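Local coordinates for protein alpha-glucosidase (Bacteroides thetaiotaomicron, PDB 5XFM) that hydrolyses glycosides as a calcium-containing family 97 enzyme, acting as a bifunctional beta-L-arabinopyranosidase and alpha-galactosidase, at residues T80-T85 with W441-P446; L521-V526 with T552-T557. The protein carries 1 engineered substitution. One frame throughout, in Å; residues are numbered along the deposited sequence.

Interaction 1 (T80-T85 with W441-P446); sequences TVYQQT and WERMYP
The guanidinium of Arg443 lies over one face of the Tyr82 ring, toward its CB end rather than its hydroxyl. Tyr82 CD1 is 3.6 Å from Arg443 NH1, and Tyr82 CB is 3.6 Å from Arg443 NH2. Ring and guanidinium planes are inclined by 38°, so the overlap is a tilted, off-centre contact and not a flat stack. With chi1 at 70°, Tyr82 CG sits between the backbone N and the carbonyl carbon, on the side where the arginine's guanidinium passes.

A side chain can use its flat face and its polar edge at the same time, and Arg443 does both. At the edge, NH1 donates to Gln84 OE1 over 2.9 Å, with an N-H...O angle of 156°; the acceptor lies close to the guanidinium plane, and the donor lies in the plane of the amide carbonyl. The same NH1 makes a second, weak bond of 3.1 Å to the backbone Gln83 O. The Gln84 amide stands nearly perpendicular to the guanidinium and folds back over the arginine stem, its OE1 coming within 3.2 Å of Arg443 CG. Its other end is steadied within its own segment, where Gln84 NE2 donates to Thr85 O at 3.1 Å, on a lone pair of that carbonyl. Gln84 NE2 also approaches the helical Glu442 O to 3.1 Å.

Glu442 turns its carboxylate away, to Ser486 and Trp279, while the Tyr82 hydroxyl bonds Asp280. The contact thus sets the end of strand 69-83, an outermost strand of its antiparallel sheet and paired with strand 91-104, against the short helix 441-444 just ahead of barrel strand 448-451, with Trp279 of helix 277-280 touching both Tyr82 and Arg443.

Interaction 2 (L521-V526 with T552-T557); sequences LLQNPV and TTWDET
The junction between the parallel-stranded catalytic barrel and the C-terminal antiparallel sheet is bridged here, where Pro525 and Thr552 meet: segment 521-526 links helix 512-521 to strand 526-528, while segment 552-557 is mostly loop and leads into strand 556-563. Thr552 OG1 donates to Pro525 O in a short bond of 2.6 Å, approaching at a C=O...O angle of 139° and tilted 31° out of the carbonyl plane. The position of OG1 between the backbone N and the carbonyl carbon, chi1 70°, sets it facing Pro525 O.

The Gln523 and Trp554 side chains run antiparallel past each other, amide and indole planes almost at right angles. Gln523 CG reaches the indole edge near the ring plane, 3.9 Å from Trp554 CD1. Arg572 adds a cation-pi contact to this indole.

Two waters fill in where the backbones do not bond directly. One accepts from Gln523 NE2 and donates to Thr552 O at 2.6 Å. The second accepts from Asn524 N at 3.1 Å and, weakly, from Trp554 NE1 at 3.3 Å; it also lies 2.9 Å from Thr552 O, to which it can donate. Asn524 O and Thr552 O come within 3.4 Å as two acceptors, a pair that cannot bond to each other.

Besides the first water, Gln523 NE2 bonds Ser486 OG. The chemistry implies a buried interdomain seam in which the polar links between the two segments run through one hydroxyl and two waters, beside a small apolar contact at the indole edge.

How the interactions relate
Both interactions join parts of the chain assigned to different family regions, and both have one side on the catalytic barrel: interaction 1 ties it to the edge of an N-terminal antiparallel sheet, interaction 2 to the C-terminal one. Their centres lie 14 Å apart and their nearest atoms about 5 Å, without touching, but Ser486 bonds a side chain of each, Glu442 in one and Gln523 in the other. Interaction 1 is partly buried and depends on a charged side chain bonding directly to an amide and a carbonyl. Interaction 2 is buried, uses no charged group across its two segments, and depends on a hydroxyl and waters.

Interaction 1 (T80-T85 with W441-P446)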
loop_
_atom_site.group_PDB
_atom_site.type_symbol
_atom_site.label_atom_id
_atom_site.label_comp_id
_atom_site.label_asym_id
_atom_site.label_seq_id
_atom_site.Cartn_x
_atom_site.Cartn_y
_atom_site.Cartn_z
ATOM N N THR A 80 -7.638 23.078 3.141
ATOM C CA THR A 80 -8.693 22.573 2.275
ATOM C C THR A 80 -9.328 21.326 2.872
ATOM O O THR A 80 -8.787 20.728 3.790
ATOM C CB THR A 80 -8.160 22.240 0.866
ATOM O OG1 THR A 80 -6.950 21.486 0.975
ATOM C CG2 THR A 80 -7.879 23.508 0.080
ATOM N N VAL A 81 -10.492 20.954 2.356
ATOM C CA VAL A 81 -11.167 19.730 2.763
ATOM C C VAL A 81 -11.388 18.872 1.532
ATOM O O VAL A 81 -11.778 19.377 0.481
ATOM C CB VAL A 81 -12.519 20.017 3.466
ATOM C CG1 VAL A 81 -13.259 18.725 3.786
ATOM C CG2 VAL A 81 -12.296 20.834 4.719
ATOM N N TYR A 82 -11.111 17.579 1.643
ATOM C CA TYR A 82 -11.406 16.690 0.532
ATOM C C TYR A 82 -12.003 15.363 0.992
ATOM O O TYR A 82 -11.779 14.913 2.119
ATOM C CB TYR A 82 -10.149 16.455 -0.323
ATOM C CG TYR A 82 -9.033 15.626 0.288
ATOM C CD1 TYR A 82 -9.057 14.233 0.231
ATOM C CD2 TYR A 82 -7.927 16.234 0.866
ATOM C CE1 TYR A 82 -8.025 13.470 0.766
ATOM C CE2 TYR A 82 -6.887 15.482 1.400
ATOM C CZ TYR A 82 -6.942 14.102 1.347
ATOM O OH TYR A 82 -5.911 13.352 1.875
ATOM N N GLN A 83 -12.806 14.768 0.121
ATOM C CA GLN A 83 -13.398 13.468 0.396
ATOM C C GLN A 83 -12.684 12.406 -0.428
ATOM O O GLN A 83 -12.335 12.642 -1.588
ATOM C CB GLN A 83 -14.902 13.447 0.100
ATOM C CG GLN A 83 -15.757 14.436 0.905
ATOM C CD GLN A 83 -15.506 15.888 0.537
ATOM O OE1 GLN A 83 -15.566 16.257 -0.638
ATOM N NE2 GLN A 83 -15.237 16.721 1.539
ATOM N N GLN A 84 -12.419 11.256 0.184
ATOM C CA GLN A 84 -11.739 10.178 -0.516
ATOM C C GLN A 84 -12.237 8.819 -0.045
ATOM O O GLN A 84 -12.158 8.504 1.145
ATOM C CB GLN A 84 -10.227 10.278 -0.307
ATOM C CG GLN A 84 -9.412 9.284 -1.109
ATOM C CD GLN A 84 -9.609 9.438 -2.612
ATOM O OE1 GLN A 84 -9.541 10.541 -3.150
ATOM N NE2 GLN A 84 -9.848 8.323 -3.297
ATOM N N THR A 85 -12.741 8.014 -0.976
ATOM C CA THR A 85 -13.129 6.646 -0.665
ATOM C C THR A 85 -11.931 5.725 -0.837
ATOM O O THR A 85 -10.914 6.130 -1.402
ATOM C CB THR A 85 -14.267 6.151 -1.565
ATOM O OG1 THR A 85 -13.819 6.123 -2.926
ATOM C CG2 THR A 85 -15.478 7.056 -1.442
ATOM N N TRP A 441 -2.708 6.156 -5.564
ATOM C CA TRP A 441 -3.517 5.774 -6.717
ATOM C C TRP A 441 -5.045 5.785 -6.503
ATOM O O TRP A 441 -5.788 5.974 -7.469
ATOM C CB TRP A 441 -3.064 4.393 -7.218
ATOM C CG TRP A 441 -1.746 4.461 -7.959
ATOM C CD1 TRP A 441 -0.921 5.547 -8.056
ATOM C CD2 TRP A 441 -1.138 3.425 -8.742
ATOM N NE1 TRP A 441 0.169 5.244 -8.831
ATOM C CE2 TRP A 441 0.064 3.949 -9.266
ATOM C CE3 TRP A 441 -1.486 2.103 -9.048
ATOM C CZ2 TRP A 441 0.917 3.199 -10.076
ATOM C CZ3 TRP A 441 -0.638 1.360 -9.854
ATOM C CH2 TRP A 441 0.551 1.909 -10.357
ATOM N N GLU A 442 -5.513 5.641 -5.261
ATOM C CA GLU A 442 -6.952 5.700 -4.980
ATOM C C GLU A 442 -7.543 7.059 -5.367
ATOM O O GLU A 442 -8.631 7.138 -5.949
ATOM C CB GLU A 442 -7.239 5.435 -3.493
ATOM C CG GLU A 442 -6.967 4.009 -2.995
ATOM C CD GLU A 442 -5.569 3.832 -2.427
ATOM O OE1 GLU A 442 -4.691 4.669 -2.737
ATOM O OE2 GLU A 442 -5.353 2.865 -1.659
ATOM N N ARG A 443 -6.820 8.128 -5.049
ATOM C CA ARG A 443 -7.273 9.464 -5.384
ATOM C C ARG A 443 -7.020 9.751 -6.854
ATOM O O ARG A 443 -7.869 10.325 -7.530
ATOM C CB ARG A 443 -6.582 10.515 -4.516
ATOM C CG ARG A 443 -7.144 11.911 -4.712
ATOM C CD ARG A 443 -7.037 12.727 -3.443
ATOM N NE ARG A 443 -7.575 14.073 -3.628
ATOM C CZ ARG A 443 -8.865 14.372 -3.491
ATOM N NH1 ARG A 443 -9.738 13.416 -3.183
ATOM N NH2 ARG A 443 -9.286 15.620 -3.668
ATOM N N MET A 444 -5.846 9.368 -7.346
ATOM C CA MET A 444 -5.514 9.629 -8.739
ATOM C C MET A 444 -6.456 8.918 -9.722
ATOM O O MET A 444 -6.789 9.482 -10.767
ATOM C CB MET A 444 -4.064 9.246 -9.011
ATOM C CG MET A 444 -3.081 10.134 -8.275
ATOM S SD MET A 444 -1.456 9.414 -8.020
ATOM C CE MET A 444 -0.794 9.449 -9.683
ATOM N N TYR A 445 -6.901 7.705 -9.374
ATOM C CA TYR A 445 -7.746 6.886 -10.261
ATOM C C TYR A 445 -9.040 6.393 -9.597
ATOM O O TYR A 445 -9.005 5.495 -8.756
ATOM C CB TYR A 445 -6.957 5.676 -10.765
ATOM C CG TYR A 445 -5.614 6.024 -11.365
ATOM C CD1 TYR A 445 -5.512 6.485 -12.671
ATOM C CD2 TYR A 445 -4.449 5.908 -10.613
ATOM C CE1 TYR A 445 -4.282 6.805 -13.218
ATOM C CE2 TYR A 445 -3.227 6.225 -11.146
ATOM C CZ TYR A 445 -3.144 6.673 -12.446
ATOM O OH TYR A 445 -1.913 6.991 -12.975
ATOM N N PRO A 446 -10.191 6.945 -10.018
ATOM C CA PRO A 446 -11.515 6.659 -9.440
ATOM C C PRO A 446 -11.889 5.178 -9.422
ATOM O O PRO A 446 -12.656 4.767 -8.551
ATOM C CB PRO A 446 -12.474 7.428 -10.357
ATOM C CG PRO A 446 -11.645 8.510 -10.963
ATOM C CD PRO A 446 -10.259 7.945 -11.099
#

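Interaction 2 (L521-V526 with T552-T557)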
loop_
_atom_site.group_PDB
_atom_site.type_symbol
_atom_site.label_atom_id
_atom_site.label_comp_id
_atom_site.label_asym_id
_atom_site.label_seq_id
_atom_site.Cartn_x
_atom_site.Cartn_y
_atom_site.Cartn_z
ATOM N N LEU A 521 -7.705 -5.109 10.568
ATOM C CA LEU A 521 -6.338 -4.606 10.522
ATOM C C LEU A 521 -5.870 -4.259 9.109
ATOM O O LEU A 521 -5.257 -3.216 8.900
ATOM C CB LEU A 521 -5.379 -5.624 11.136
ATOM C CG LEU A 521 -5.556 -5.842 12.638
ATOM C CD1 LEU A 521 -4.619 -6.931 13.143
ATOM C CD2 LEU A 521 -5.350 -4.546 13.400
ATOM N N LEU A 522 -6.161 -5.129 8.144
ATOM C CA LEU A 522 -5.659 -4.955 6.780
ATOM C C LEU A 522 -6.740 -4.404 5.838
ATOM O O LEU A 522 -7.738 -5.075 5.571
ATOM C CB LEU A 522 -5.118 -6.292 6.246
ATOM C CG LEU A 522 -4.177 -7.075 7.175
ATOM C CD1 LEU A 522 -3.597 -8.309 6.490
ATOM C CD2 LEU A 522 -3.058 -6.186 7.707
ATOM N N GLN A 523 -6.503 -3.209 5.299
ATOM C CA GLN A 523 -7.512 -2.475 4.527
ATOM C C GLN A 523 -7.369 -2.619 3.004
ATOM O O GLN A 523 -6.272 -2.494 2.444
ATOM C CB GLN A 523 -7.467 -0.987 4.917
ATOM C CG GLN A 523 -8.357 -0.065 4.095
ATOM C CD GLN A 523 -7.632 0.478 2.873
ATOM O OE1 GLN A 523 -6.444 0.806 2.938
ATOM N NE2 GLN A 523 -8.339 0.566 1.751
ATOM N N ASN A 524 -8.493 -2.912 2.351
ATOM C CA ASN A 524 -8.616 -2.883 0.891
ATOM C C ASN A 524 -10.102 -2.833 0.523
ATOM O O ASN A 524 -10.904 -3.576 1.093
ATOM C CB ASN A 524 -7.931 -4.096 0.251
ATOM C CG ASN A 524 -7.660 -3.903 -1.238
ATOM O OD1 ASN A 524 -8.498 -4.218 -2.083
ATOM N ND2 ASN A 524 -6.486 -3.375 -1.560
ATOM N N PRO A 525 -10.474 -1.971 -0.439
ATOM C CA PRO A 525 -11.878 -1.687 -0.768
ATOM C C PRO A 525 -12.667 -2.920 -1.233
ATOM O O PRO A 525 -13.818 -3.120 -0.840
ATOM C CB PRO A 525 -11.770 -0.677 -1.919
ATOM C CG PRO A 525 -10.378 -0.178 -1.881
ATOM C CD PRO A 525 -9.549 -1.271 -1.343
ATOM N N VAL A 526 -12.036 -3.735 -2.068
ATOM C CA VAL A 526 -12.622 -4.994 -2.512
ATOM C C VAL A 526 -11.831 -6.145 -1.899
ATOM O O VAL A 526 -10.710 -6.428 -2.323
ATOM C CB VAL A 526 -12.622 -5.107 -4.053
ATOM C CG1 VAL A 526 -13.077 -6.490 -4.498
ATOM C CG2 VAL A 526 -13.502 -4.025 -4.667
ATOM N N THR A 552 -15.574 -3.341 4.391
ATOM C CA THR A 552 -14.294 -3.239 3.693
ATOM C C THR A 552 -13.911 -1.770 3.471
ATOM O O THR A 552 -12.839 -1.477 2.955
ATOM C CB THR A 552 -14.302 -3.981 2.330
ATOM O OG1 THR A 552 -15.129 -3.288 1.389
ATOM C CG2 THR A 552 -14.796 -5.412 2.490
ATOM N N THR A 553 -14.802 -0.855 3.845
ATOM C CA THR A 553 -14.566 0.582 3.669
ATOM C C THR A 553 -14.723 1.311 5.000
ATOM O O THR A 553 -15.451 0.855 5.882
ATOM C CB THR A 553 -15.534 1.197 2.645
ATOM O OG1 THR A 553 -16.881 1.004 3.091
ATOM C CG2 THR A 553 -15.354 0.539 1.280
ATOM N N TRP A 554 -14.061 2.454 5.146
ATOM C CA TRP A 554 -14.008 3.100 6.450
ATOM C C TRP A 554 -14.182 4.610 6.399
ATOM O O TRP A 554 -13.850 5.256 5.409
ATOM C CB TRP A 554 -12.682 2.761 7.129
ATOM C CG TRP A 554 -12.363 1.296 7.083
ATOM C CD1 TRP A 554 -11.476 0.678 6.250
ATOM C CD2 TRP A 554 -12.936 0.264 7.894
ATOM N NE1 TRP A 554 -11.454 -0.671 6.497
ATOM C CE2 TRP A 554 -12.340 -0.953 7.503
ATOM C CE3 TRP A 554 -13.890 0.251 8.917
ATOM C CZ2 TRP A 554 -12.670 -2.173 8.095
ATOM C CZ3 TRP A 554 -14.213 -0.964 9.510
ATOM C CH2 TRP A 554 -13.602 -2.158 9.096
ATOM N N ASP A 555 -14.722 5.164 7.476
ATOM C CA ASP A 555 -14.860 6.606 7.603
ATOM C C ASP A 555 -13.717 7.221 8.404
ATOM O O ASP A 555 -13.421 8.407 8.259
ATOM C CB ASP A 555 -16.204 6.960 8.246
ATOM C CG ASP A 555 -17.360 6.781 7.291
ATOM O OD1 ASP A 555 -17.296 7.358 6.183
ATOM O OD2 ASP A 555 -18.330 6.074 7.641
ATOM N N GLU A 556 -13.066 6.409 9.231
ATOM C CA GLU A 556 -12.047 6.908 10.150
ATOM C C GLU A 556 -11.206 5.767 10.733
ATOM O O GLU A 556 -11.695 4.648 10.920
ATOM C CB GLU A 556 -12.700 7.709 11.280
ATOM C CG GLU A 556 -11.725 8.449 12.187
ATOM C CD GLU A 556 -12.411 9.064 13.393
ATOM O OE1 GLU A 556 -13.663 9.116 13.406
ATOM O OE2 GLU A 556 -11.697 9.484 14.330
ATOM N N THR A 557 -9.934 6.052 10.999
ATOM C CA THR A 557 -9.031 5.063 11.570
ATOM C C THR A 557 -8.240 5.693 12.707
ATOM O O THR A 557 -7.639 6.754 12.542
ATOM C CB THR A 557 -8.057 4.502 10.513
ATOM O OG1 THR A 557 -8.792 3.764 9.528
ATOM C CG2 THR A 557 -7.022 3.584 11.161
HETATM O O HOH W 1 -11.360 0.537 2.271
HETATM O O HOH W 2 -10.903 -3.121 4.300
#